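Dihydrodipicolinate synthase (PDB 3E96) probably catalyses the 4-hydroxy-tetrahydrodipicolinate synthase reaction, as a TIM-barrel lyase of the DapA family. Local coordinates at residues 9-14 with 81-86; 139-144 with 190-195; 152-157 with 164-169. All blocks are in the same frame, centred on the assembly; numbering follows the deposited sequence.

Interaction 1: residues 9-14 with 81-86; sequences AKALET and RALVVA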
ATOM      1  N   ALA B   9      12.502  25.168  -4.198  1.00 23.00           N
ATOM      2  CA  ALA B   9      13.363  23.992  -4.226  1.00 22.35           C
ATOM      3  C   ALA B   9      14.519  24.206  -3.254  1.00 22.11           C
ATOM      4  O   ALA B   9      14.944  23.281  -2.559  1.00 21.15           O
ATOM      5  CB  ALA B   9      13.896  23.764  -5.639  1.00 22.06           C
ATOM      6  N   LYS B  10      15.015  25.438  -3.198  1.00 21.47           N
ATOM      7  CA  LYS B  10      16.121  25.770  -2.312  1.00 21.66           C
ATOM      8  C   LYS B  10      15.690  25.675  -0.858  1.00 20.33           C
ATOM      9  O   LYS B  10      16.433  25.177  -0.016  1.00 19.46           O
ATOM     10  CB  LYS B  10      16.631  27.184  -2.603  1.00 25.42           C
ATOM     11  CG  LYS B  10      17.196  27.355  -3.999  1.00 29.74           C
ATOM     12  CD  LYS B  10      18.448  26.518  -4.198  1.00 34.07           C
ATOM     13  CE  LYS B  10      18.901  26.552  -5.650  1.00 36.55           C
ATOM     14  NZ  LYS B  10      19.087  27.951  -6.131  1.00 39.49           N
ATOM     15  N   ALA B  11      14.486  26.156  -0.571  1.00 20.01           N
ATOM     16  CA  ALA B  11      13.950  26.128   0.787  1.00 19.60           C
ATOM     17  C   ALA B  11      13.738  24.693   1.269  1.00 18.90           C
ATOM     18  O   ALA B  11      13.696  24.439   2.471  1.00 18.72           O
ATOM     19  CB  ALA B  11      12.635  26.890   0.840  1.00 20.29           C
ATOM     20  N   LEU B  12      13.595  23.765   0.326  1.00 18.44           N
ATOM     21  CA  LEU B  12      13.383  22.355   0.656  1.00 17.78           C
ATOM     22  C   LEU B  12      14.681  21.593   0.911  1.00 17.44           C
ATOM     23  O   LEU B  12      14.653  20.434   1.334  1.00 16.02           O
ATOM     24  CB  LEU B  12      12.592  21.669  -0.460  1.00 17.95           C
ATOM     25  CG  LEU B  12      11.120  22.087  -0.544  1.00 18.40           C
ATOM     26  CD1 LEU B  12      10.509  21.601  -1.848  1.00 19.43           C
ATOM     27  CD2 LEU B  12      10.364  21.522   0.659  1.00 20.91           C
ATOM     28  N   GLU B  13      15.814  22.237   0.646  1.00 16.65           N
ATOM     29  CA  GLU B  13      17.117  21.616   0.878  1.00 16.84           C
ATOM     30  C   GLU B  13      17.477  21.863   2.337  1.00 17.16           C
ATOM     31  O   GLU B  13      18.325  22.697   2.668  1.00 17.47           O
ATOM     32  CB  GLU B  13      18.168  22.218  -0.059  1.00 18.43           C
ATOM     33  CG  GLU B  13      17.807  22.046  -1.529  1.00 19.87           C
ATOM     34  CD  GLU B  13      18.883  22.554  -2.469  1.00 21.80           C
ATOM     35  OE1 GLU B  13      19.571  23.530  -2.111  1.00 22.12           O
ATOM     36  OE2 GLU B  13      19.029  21.984  -3.569  1.00 20.50           O
ATOM     37  N   THR B  14      16.804  21.124   3.209  1.00 15.80           N
ATOM     38  CA  THR B  14      16.989  21.242   4.646  1.00 15.36           C
ATOM     39  C   THR B  14      16.323  20.005   5.249  1.00 15.18           C
ATOM     40  O   THR B  14      16.118  19.015   4.551  1.00 14.85           O
ATOM     41  CB  THR B  14      16.293  22.529   5.165  1.00 15.46           C
ATOM     42  OG1 THR B  14      16.522  22.680   6.569  1.00 15.08           O
ATOM     43  CG2 THR B  14      14.787  22.466   4.896  1.00 16.16           C
ATOM     44  N   ARG B  81       5.474  29.775  10.522  1.00 28.76           N
ATOM     45  CA  ARG B  81       6.788  29.431  11.064  1.00 26.78           C
ATOM     46  C   ARG B  81       7.588  28.431  10.225  1.00 26.39           C
ATOM     47  O   ARG B  81       8.787  28.256  10.438  1.00 24.81           O
ATOM     48  CB  ARG B  81       6.649  28.892  12.488  1.00 28.05           C
ATOM     49  CG  ARG B  81       6.210  29.934  13.515  1.00 28.88           C
ATOM     50  CD  ARG B  81       6.136  29.334  14.913  1.00 29.16           C
ATOM     51  NE  ARG B  81       5.152  28.256  14.994  1.00 29.87           N
ATOM     52  CZ  ARG B  81       4.907  27.550  16.094  1.00 30.28           C
ATOM     53  NH1 ARG B  81       5.574  27.805  17.209  1.00 30.94           N
ATOM     54  NH2 ARG B  81       3.996  26.586  16.078  1.00 30.80           N
ATOM     55  N   ALA B  82       6.930  27.769   9.281  1.00 23.42           N
ATOM     56  CA  ALA B  82       7.616  26.798   8.436  1.00 22.74           C
ATOM     57  C   ALA B  82       6.794  26.483   7.203  1.00 20.75           C
ATOM     58  O   ALA B  82       5.602  26.779   7.151  1.00 20.52           O
ATOM     59  CB  ALA B  82       7.883  25.507   9.228  1.00 20.82           C
ATOM     60  N   LEU B  83       7.438  25.895   6.203  1.00 19.77           N
ATOM     61  CA  LEU B  83       6.738  25.511   4.988  1.00 18.51           C
ATOM     62  C   LEU B  83       5.932  24.271   5.336  1.00 18.66           C
ATOM     63  O   LEU B  83       6.403  23.407   6.078  1.00 18.77           O
ATOM     64  CB  LEU B  83       7.726  25.172   3.869  1.00 20.00           C
ATOM     65  CG  LEU B  83       8.487  26.334   3.229  1.00 24.02           C
ATOM     66  CD1 LEU B  83       9.481  25.800   2.203  1.00 24.68           C
ATOM     67  CD2 LEU B  83       7.492  27.279   2.571  1.00 23.56           C
ATOM     68  N   VAL B  84       4.715  24.191   4.809  1.00 16.17           N
ATOM     69  CA  VAL B  84       3.849  23.048   5.059  1.00 15.19           C
ATOM     70  C   VAL B  84       3.690  22.259   3.765  1.00 14.41           C
ATOM     71  O   VAL B  84       3.164  22.771   2.781  1.00 14.83           O
ATOM     72  CB  VAL B  84       2.459  23.507   5.552  1.00 14.92           C
ATOM     73  CG1 VAL B  84       1.536  22.308   5.724  1.00 16.24           C
ATOM     74  CG2 VAL B  84       2.604  24.252   6.871  1.00 15.80           C
ATOM     75  N   VAL B  85       4.169  21.018   3.774  1.00 13.73           N
ATOM     76  CA  VAL B  85       4.082  20.141   2.614  1.00 13.00           C
ATOM     77  C   VAL B  85       3.076  19.045   2.944  1.00 14.44           C
ATOM     78  O   VAL B  85       3.281  18.267   3.873  1.00 14.46           O
ATOM     79  CB  VAL B  85       5.450  19.508   2.301  1.00 14.00           C
ATOM     80  CG1 VAL B  85       5.335  18.594   1.082  1.00 13.82           C
ATOM     81  CG2 VAL B  85       6.490  20.608   2.073  1.00 13.75           C
ATOM     82  N   ALA B  86       1.988  18.992   2.182  1.00 12.48           N
ATOM     83  CA  ALA B  86       0.934  18.017   2.429  1.00 13.00           C
ATOM     84  C   ALA B  86       1.088  16.689   1.693  1.00 12.44           C
ATOM     85  O   ALA B  86       1.153  16.648   0.463  1.00 12.28           O
ATOM     86  CB  ALA B  86      -0.427  18.635   2.094  1.00 11.76           C
TER
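Ala-11 and Leu-83 meet methyl to methyl where the loop 9-14 passes over the beginning of strand 83-88. The CB of Ala-11 points at the strand and comes to 3.6 Å from CD1 of Leu-83, the branch that does the touching. That choice of branch follows from the leucine torsions: CG is turned anti to the carbonyl carbon (chi1 -72°), and the extended second torsion then sends CD1 onward to the loop.

The second pair lies deeper. Leu-12 leaves its backbone at a slant to the strand, yet the end of its side chain comes nearer, and CD2 reaches CG2 of Val-85 at 4.2 Å, a looser touch. Residues Lys-10 to Glu-13 form a type I beta turn, closed by the bond from Glu-13 N to Lys-10 O at 3.1 Å, and the turn brings Ala-11 and Leu-12 to the strand one after the other. Leu-83 and Val-85, two residues apart, both point inward and receive them. Val-49 of the neighbouring strand 49-50 also touches Leu-12 and Val-85.

No hydrogen bond or salt bridge joins the two segments. The contact is purely aliphatic, made of a few methyl groups at the amino-terminal end of the barrel; between these two segments the fit depends on the shape of methyl groups and their exclusion of water, not on polar pairing.

Interaction 2: residues 139-144 with 190-195; sequences PSLVYF and AWICGT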
ATOM      1  N   PRO B 139       3.179  23.328  -6.463  1.00 18.02           N
ATOM      2  CA  PRO B 139       4.482  22.728  -6.150  1.00 17.45           C
ATOM      3  C   PRO B 139       4.322  21.318  -5.602  1.00 15.92           C
ATOM      4  O   PRO B 139       3.556  21.093  -4.664  1.00 15.95           O
ATOM      5  CB  PRO B 139       5.069  23.700  -5.136  1.00 18.30           C
ATOM      6  CG  PRO B 139       4.549  25.024  -5.642  1.00 20.02           C
ATOM      7  CD  PRO B 139       3.090  24.693  -5.911  1.00 19.07           C
ATOM      8  N   SER B 140       5.050  20.374  -6.193  1.00 15.01           N
ATOM      9  CA  SER B 140       4.949  18.977  -5.790  1.00 15.32           C
ATOM     10  C   SER B 140       6.286  18.277  -5.613  1.00 14.80           C
ATOM     11  O   SER B 140       7.262  18.592  -6.294  1.00 12.94           O
ATOM     12  CB  SER B 140       4.160  18.180  -6.840  1.00 14.79           C
ATOM     13  OG  SER B 140       2.919  18.781  -7.153  1.00 16.14           O
ATOM     14  N   LEU B 141       6.309  17.324  -4.686  1.00 13.37           N
ATOM     15  CA  LEU B 141       7.480  16.488  -4.455  1.00 13.11           C
ATOM     16  C   LEU B 141       6.957  15.074  -4.650  1.00 14.16           C
ATOM     17  O   LEU B 141       5.755  14.831  -4.514  1.00 14.55           O
ATOM     18  CB  LEU B 141       8.011  16.607  -3.025  1.00 14.01           C
ATOM     19  CG  LEU B 141       8.690  17.898  -2.581  1.00 15.39           C
ATOM     20  CD1 LEU B 141       7.640  18.947  -2.252  1.00 17.38           C
ATOM     21  CD2 LEU B 141       9.543  17.609  -1.360  1.00 18.37           C
ATOM     22  N   VAL B 142       7.843  14.146  -4.987  1.00 15.11           N
ATOM     23  CA  VAL B 142       7.439  12.757  -5.145  1.00 15.50           C
ATOM     24  C   VAL B 142       8.303  11.898  -4.227  1.00 15.80           C
ATOM     25  O   VAL B 142       9.498  12.170  -4.052  1.00 14.02           O
ATOM     26  CB  VAL B 142       7.604  12.261  -6.604  1.00 19.24           C
ATOM     27  CG1 VAL B 142       6.739  13.100  -7.545  1.00 17.27           C
ATOM     28  CG2 VAL B 142       9.058  12.320  -7.012  1.00 19.59           C
ATOM     29  N   TYR B 143       7.688  10.885  -3.621  1.00 14.05           N
ATOM     30  CA  TYR B 143       8.394   9.964  -2.737  1.00 13.89           C
ATOM     31  C   TYR B 143       8.648   8.732  -3.602  1.00 14.11           C
ATOM     32  O   TYR B 143       7.728   7.978  -3.916  1.00 15.50           O
ATOM     33  CB  TYR B 143       7.529   9.590  -1.527  1.00 16.18           C
ATOM     34  CG  TYR B 143       8.341   9.018  -0.383  1.00 19.36           C
ATOM     35  CD1 TYR B 143       9.025   9.859   0.500  1.00 21.77           C
ATOM     36  CD2 TYR B 143       8.463   7.642  -0.206  1.00 20.63           C
ATOM     37  CE1 TYR B 143       9.811   9.339   1.533  1.00 23.79           C
ATOM     38  CE2 TYR B 143       9.245   7.112   0.820  1.00 22.07           C
ATOM     39  CZ  TYR B 143       9.916   7.965   1.684  1.00 24.16           C
ATOM     40  OH  TYR B 143      10.696   7.444   2.694  1.00 25.40           O
ATOM     41  N   PHE B 144       9.906   8.545  -3.983  1.00 13.69           N
ATOM     42  CA  PHE B 144      10.331   7.464  -4.873  1.00 12.61           C
ATOM     43  C   PHE B 144      11.032   6.380  -4.050  1.00 12.25           C
ATOM     44  O   PHE B 144      12.167   6.571  -3.616  1.00 12.76           O
ATOM     45  CB  PHE B 144      11.294   8.068  -5.898  1.00 11.40           C
ATOM     46  CG  PHE B 144      11.433   7.277  -7.162  1.00 11.33           C
ATOM     47  CD1 PHE B 144      10.422   7.289  -8.117  1.00 12.30           C
ATOM     48  CD2 PHE B 144      12.585   6.543  -7.408  1.00 11.51           C
ATOM     49  CE1 PHE B 144      10.560   6.580  -9.307  1.00 12.94           C
ATOM     50  CE2 PHE B 144      12.736   5.828  -8.591  1.00 12.45           C
ATOM     51  CZ  PHE B 144      11.717   5.848  -9.546  1.00 11.77           C
ATOM     52  N   ALA B 190      15.124  19.625  -5.853  1.00 16.86           N
ATOM     53  CA  ALA B 190      15.702  19.525  -4.524  1.00 15.03           C
ATOM     54  C   ALA B 190      15.835  18.027  -4.276  1.00 14.06           C
ATOM     55  O   ALA B 190      14.839  17.309  -4.287  1.00 13.73           O
ATOM     56  CB  ALA B 190      14.771  20.145  -3.490  1.00 15.52           C
ATOM     57  N   TRP B 191      17.058  17.546  -4.080  1.00 12.95           N
ATOM     58  CA  TRP B 191      17.262  16.122  -3.827  1.00 13.72           C
ATOM     59  C   TRP B 191      17.290  15.871  -2.329  1.00 14.23           C
ATOM     60  O   TRP B 191      18.207  16.308  -1.635  1.00 13.65           O
ATOM     61  CB  TRP B 191      18.564  15.644  -4.470  1.00 12.90           C
ATOM     62  CG  TRP B 191      18.469  15.560  -5.958  1.00 13.96           C
ATOM     63  CD1 TRP B 191      19.036  16.410  -6.872  1.00 15.01           C
ATOM     64  CD2 TRP B 191      17.745  14.583  -6.711  1.00 13.37           C
ATOM     65  NE1 TRP B 191      18.706  16.014  -8.150  1.00 15.42           N
ATOM     66  CE2 TRP B 191      17.915  14.896  -8.079  1.00 16.22           C
ATOM     67  CE3 TRP B 191      16.967  13.469  -6.363  1.00 14.81           C
ATOM     68  CZ2 TRP B 191      17.334  14.134  -9.100  1.00 16.55           C
ATOM     69  CZ3 TRP B 191      16.387  12.710  -7.382  1.00 15.92           C
ATOM     70  CH2 TRP B 191      16.577  13.049  -8.733  1.00 17.90           C
ATOM     71  N   ILE B 192      16.280  15.153  -1.845  1.00 13.30           N
ATOM     72  CA  ILE B 192      16.136  14.864  -0.420  1.00 13.58           C
ATOM     73  C   ILE B 192      16.287  13.382  -0.076  1.00 13.22           C
ATOM     74  O   ILE B 192      15.689  12.524  -0.722  1.00 12.32           O
ATOM     75  CB  ILE B 192      14.739  15.328   0.064  1.00 14.95           C
ATOM     76  CG1 ILE B 192      14.579  16.828  -0.201  1.00 17.83           C
ATOM     77  CG2 ILE B 192      14.553  15.024   1.556  1.00 14.50           C
ATOM     78  CD1 ILE B 192      13.139  17.317  -0.123  1.00 19.20           C
ATOM     79  N   CYS B 193      17.089  13.082   0.940  1.00 12.41           N
ATOM     80  CA  CYS B 193      17.246  11.696   1.367  1.00 12.06           C
ATOM     81  C   CYS B 193      15.964  11.344   2.115  1.00 11.88           C
ATOM     82  O   CYS B 193      15.705  11.879   3.194  1.00 13.60           O
ATOM     83  CB  CYS B 193      18.439  11.545   2.306  1.00 10.90           C
ATOM     84  SG  CYS B 193      18.518   9.917   3.089  1.00 12.65           S
ATOM     85  N   GLY B 194      15.160  10.455   1.543  1.00 13.57           N
ATOM     86  CA  GLY B 194      13.901  10.087   2.174  1.00 13.35           C
ATOM     87  C   GLY B 194      13.989   8.989   3.214  1.00 14.17           C
ATOM     88  O   GLY B 194      12.957   8.547   3.725  1.00 14.93           O
ATOM     89  N   THR B 195      15.204   8.556   3.546  1.00 12.42           N
ATOM     90  CA  THR B 195      15.378   7.485   4.520  1.00 12.63           C
ATOM     91  C   THR B 195      15.996   7.898   5.859  1.00 12.62           C
ATOM     92  O   THR B 195      16.495   7.064   6.613  1.00 11.98           O
ATOM     93  CB  THR B 195      16.167   6.318   3.896  1.00 12.09           C
ATOM     94  OG1 THR B 195      17.332   6.821   3.233  1.00 12.82           O
ATOM     95  CG2 THR B 195      15.290   5.585   2.869  1.00 11.59           C
TER
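Tyr-143 reaches across from strand 140-144 to the backbone just beyond strand 190-193, where its hydroxyl donates a hydrogen bond to the carbonyl oxygen of Gly-194, OH to O 2.7 Å. The tyrosine CG lies anti to the backbone N (chi1 -162°), a setting that carries the ring across the barrel interior toward Gly-194. Gly-194 O sits at the ring's edge, near its plane, but the hydroxyl approaches the carbonyl from above: it stands 37° out of the carbonyl plane, with a C=O...donor angle of 133°. The bond is short without being directed at a lone pair.

Gly-194 is close-fitting here. A beta carbon on it would point toward the tyrosine and fall only about 3.1 Å from CE1 of Tyr-143, so the absence of a side chain lets the backbone come this near. The bond is likely to help hold the phenol oxygen in place; Tyr-143 is the predicted proton donor/acceptor of the active site.

Further toward the amino-terminal end of the barrel the contact becomes apolar. Leu-141 and Ile-192 cross at about a right angle and touch through CD2 of Leu-141 and CD1 of Ile-192, 3.8 Å apart.

The two strands are not neighbours in the sheet: strand 163-168 runs between them, and the side chains meet over it inside the barrel. Lys-167 and Ala-169 touch Tyr-143 from that intervening side, Met-111 of strand 109-112 packs against it too, and Val-164 lies against Leu-141.

Interaction 3: residues 152-157 with 164-169; sequences RVLVDL and VGVKYA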
ATOM      1  N   ARG B 152      14.618   6.199 -14.518  1.00 16.74           N
ATOM      2  CA  ARG B 152      14.271   6.929 -15.735  1.00 19.19           C
ATOM      3  C   ARG B 152      12.978   7.714 -15.501  1.00 18.47           C
ATOM      4  O   ARG B 152      12.757   8.766 -16.105  1.00 17.53           O
ATOM      5  CB  ARG B 152      14.089   5.954 -16.904  1.00 21.98           C
ATOM      6  CG  ARG B 152      13.653   6.612 -18.204  1.00 28.74           C
ATOM      7  CD  ARG B 152      14.688   7.616 -18.697  1.00 34.24           C
ATOM      8  NE  ARG B 152      14.253   8.284 -19.920  1.00 38.77           N
ATOM      9  CZ  ARG B 152      14.988   9.158 -20.599  1.00 40.79           C
ATOM     10  NH1 ARG B 152      16.205   9.476 -20.176  1.00 43.14           N
ATOM     11  NH2 ARG B 152      14.505   9.716 -21.701  1.00 42.88           N
ATOM     12  N   VAL B 153      12.120   7.190 -14.628  1.00 15.59           N
ATOM     13  CA  VAL B 153      10.864   7.856 -14.298  1.00 14.93           C
ATOM     14  C   VAL B 153      11.132   9.266 -13.772  1.00 13.75           C
ATOM     15  O   VAL B 153      10.422  10.213 -14.115  1.00 14.82           O
ATOM     16  CB  VAL B 153      10.079   7.069 -13.218  1.00 14.30           C
ATOM     17  CG1 VAL B 153       8.874   7.881 -12.753  1.00 13.83           C
ATOM     18  CG2 VAL B 153       9.633   5.726 -13.773  1.00 14.00           C
ATOM     19  N   LEU B 154      12.158   9.406 -12.937  1.00 13.38           N
ATOM     20  CA  LEU B 154      12.500  10.707 -12.370  1.00 13.22           C
ATOM     21  C   LEU B 154      13.089  11.622 -13.439  1.00 15.06           C
ATOM     22  O   LEU B 154      12.807  12.821 -13.472  1.00 15.69           O
ATOM     23  CB  LEU B 154      13.498  10.545 -11.218  1.00 13.11           C
ATOM     24  CG  LEU B 154      12.979   9.789  -9.987  1.00 13.28           C
ATOM     25  CD1 LEU B 154      14.099   9.655  -8.956  1.00 13.12           C
ATOM     26  CD2 LEU B 154      11.794  10.537  -9.389  1.00 13.24           C
ATOM     27  N   VAL B 155      13.916  11.052 -14.308  1.00 15.33           N
ATOM     28  CA  VAL B 155      14.521  11.828 -15.384  1.00 16.76           C
ATOM     29  C   VAL B 155      13.420  12.399 -16.272  1.00 17.24           C
ATOM     30  O   VAL B 155      13.494  13.547 -16.706  1.00 17.76           O
ATOM     31  CB  VAL B 155      15.454  10.953 -16.245  1.00 18.14           C
ATOM     32  CG1 VAL B 155      16.034  11.777 -17.396  1.00 20.18           C
ATOM     33  CG2 VAL B 155      16.576  10.392 -15.385  1.00 17.82           C
ATOM     34  N   ASP B 156      12.391  11.600 -16.531  1.00 17.33           N
ATOM     35  CA  ASP B 156      11.299  12.051 -17.385  1.00 18.77           C
ATOM     36  C   ASP B 156      10.338  13.035 -16.725  1.00 18.96           C
ATOM     37  O   ASP B 156       9.698  13.835 -17.412  1.00 17.20           O
ATOM     38  CB  ASP B 156      10.529  10.848 -17.941  1.00 18.08           C
ATOM     39  CG  ASP B 156      11.368  10.018 -18.891  1.00 20.16           C
ATOM     40  OD1 ASP B 156      12.330  10.572 -19.457  1.00 21.48           O
ATOM     41  OD2 ASP B 156      11.066   8.823 -19.082  1.00 19.97           O
ATOM     42  N   LEU B 157      10.239  12.987 -15.401  1.00 16.93           N
ATOM     43  CA  LEU B 157       9.357  13.897 -14.674  1.00 16.89           C
ATOM     44  C   LEU B 157      10.023  15.240 -14.394  1.00 16.32           C
ATOM     45  O   LEU B 157       9.345  16.259 -14.269  1.00 17.07           O
ATOM     46  CB  LEU B 157       8.931  13.283 -13.337  1.00 15.71           C
ATOM     47  CG  LEU B 157       7.912  12.146 -13.307  1.00 17.47           C
ATOM     48  CD1 LEU B 157       7.814  11.595 -11.881  1.00 16.35           C
ATOM     49  CD2 LEU B 157       6.562  12.653 -13.772  1.00 17.00           C
ATOM     50  N   VAL B 164       9.203  20.197  -7.725  1.00 14.61           N
ATOM     51  CA  VAL B 164      10.250  20.945  -7.043  1.00 15.34           C
ATOM     52  C   VAL B 164      11.228  20.101  -6.247  1.00 14.35           C
ATOM     53  O   VAL B 164      12.252  20.604  -5.789  1.00 13.52           O
ATOM     54  CB  VAL B 164       9.647  22.016  -6.099  1.00 15.98           C
ATOM     55  CG1 VAL B 164       8.801  22.990  -6.898  1.00 19.19           C
ATOM     56  CG2 VAL B 164       8.807  21.353  -5.017  1.00 16.47           C
ATOM     57  N   GLY B 165      10.916  18.824  -6.074  1.00 13.00           N
ATOM     58  CA  GLY B 165      11.815  17.979  -5.318  1.00 14.11           C
ATOM     59  C   GLY B 165      11.476  16.510  -5.357  1.00 13.87           C
ATOM     60  O   GLY B 165      10.369  16.110  -5.711  1.00 13.73           O
ATOM     61  N   VAL B 166      12.457  15.699  -4.991  1.00 13.62           N
ATOM     62  CA  VAL B 166      12.280  14.262  -4.965  1.00 12.90           C
ATOM     63  C   VAL B 166      12.826  13.720  -3.654  1.00 13.57           C
ATOM     64  O   VAL B 166      13.969  13.995  -3.292  1.00 12.27           O
ATOM     65  CB  VAL B 166      13.055  13.572  -6.114  1.00 13.95           C
ATOM     66  CG1 VAL B 166      12.999  12.056  -5.944  1.00 13.07           C
ATOM     67  CG2 VAL B 166      12.479  13.981  -7.462  1.00 13.87           C
ATOM     68  N   LYS B 167      11.996  12.980  -2.930  1.00 12.83           N
ATOM     69  CA  LYS B 167      12.449  12.356  -1.702  1.00 14.42           C
ATOM     70  C   LYS B 167      12.828  10.966  -2.183  1.00 13.07           C
ATOM     71  O   LYS B 167      11.971  10.098  -2.347  1.00 13.86           O
ATOM     72  CB  LYS B 167      11.322  12.301  -0.666  1.00 16.17           C
ATOM     73  CG  LYS B 167      11.047  13.660  -0.034  1.00 21.73           C
ATOM     74  CD  LYS B 167      10.001  13.586   1.065  1.00 25.25           C
ATOM     75  CE  LYS B 167       9.883  14.925   1.789  1.00 27.26           C
ATOM     76  NZ  LYS B 167       8.888  14.863   2.892  1.00 30.80           N
ATOM     77  N   TYR B 168      14.115  10.788  -2.469  1.00 13.69           N
ATOM     78  CA  TYR B 168      14.627   9.515  -2.969  1.00 12.33           C
ATOM     79  C   TYR B 168      14.737   8.571  -1.784  1.00 10.95           C
ATOM     80  O   TYR B 168      15.479   8.841  -0.840  1.00 11.74           O
ATOM     81  CB  TYR B 168      15.993   9.720  -3.614  1.00 11.16           C
ATOM     82  CG  TYR B 168      16.361   8.611  -4.562  1.00 11.22           C
ATOM     83  CD1 TYR B 168      15.842   8.574  -5.860  1.00 11.58           C
ATOM     84  CD2 TYR B 168      17.204   7.578  -4.157  1.00 10.73           C
ATOM     85  CE1 TYR B 168      16.156   7.531  -6.731  1.00 11.78           C
ATOM     86  CE2 TYR B 168      17.521   6.535  -5.010  1.00 11.82           C
ATOM     87  CZ  TYR B 168      16.998   6.512  -6.296  1.00 12.08           C
ATOM     88  OH  TYR B 168      17.319   5.464  -7.135  1.00 11.97           O
ATOM     89  N   ALA B 169      14.005   7.462  -1.839  1.00 11.81           N
ATOM     90  CA  ALA B 169      13.980   6.525  -0.725  1.00 11.40           C
ATOM     91  C   ALA B 169      14.433   5.106  -1.036  1.00 12.14           C
ATOM     92  O   ALA B 169      13.994   4.151  -0.390  1.00 12.76           O
ATOM     93  CB  ALA B 169      12.581   6.512  -0.112  1.00 10.11           C
TER
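Leu-154 spreads its two methyls over Val-166 and the edge of Tyr-168, and so carries the whole helix side of this contact. The leucine CG is anti to the carbonyl carbon (chi1 -65°) and chi2 is extended, which parts the methyls between the two targets. CD2 rests against the isopropyl group of Val-166, 4.0 Å from CG1 and equally far from CG2. The valine CG1 lies against both leucine methyls, whereas CG2 meets CD2; CD1 of the leucine also reaches the aromatic neighbour.

There the approach is in the ring plane. CD1 of Leu-154 lies 3.7 Å from CE1 of Tyr-168, and the same distance separates it from CD1 of that ring, so the methyl straddles one ring bond at the edge and does not sit over a face. Tyr-168 gets its ring there by holding CG anti to the backbone N (chi1 -159°), which swings it from its strand back to the helix. Its hydroxyl is bonded to Asp-151, just before the helix, and its ring also meets that of Phe-176 with the planes at about 45°; the two partners probably limit how far it can turn. With only an alanine at Leu-154, a gap would probably open between helix and strand, and Val-166 and the tyrosine edge would lose their partner on the helix.

The arrangement belongs to a right-handed beta-alpha-beta crossover, strand 140-144, helix 152-157 and strand 163-168, the repeating device of the TIM barrel. Val-166 points to the helix layer and the ring of Tyr-168 reaches it, while Lys-167 between them, the predicted Schiff-base lysine, points into the barrel. Phe-144 of strand 140-144 and Trp-191 of strand 190-193 flank Leu-154, so this one side chain is packed against three consecutive strands.

Overall arrangement
Interactions 1 and 2 lie inside one eight-stranded parallel barrel, interaction 3 between its strands and the outer helices. Interactions 2 and 3 are the closest, with centres about 7 Å apart: strand 163-168 lies between the two strands of interaction 2, probably hydrogen-bonded to the first through Lys-167 N and Val-142 O at 2.9 Å. Inside the barrel the side chains of Tyr-143 and Lys-167, both predicted active-site residues, come within about 4 Å. Interaction 3 packs the helix on the outer side of the strand bearing Lys-167. Interaction 1 lies at the barrel's amino-terminal end, where Leu-12 touches Leu-141 and Val-164, yet the Val-85 side chain is only about 5 Å from that of Lys-167.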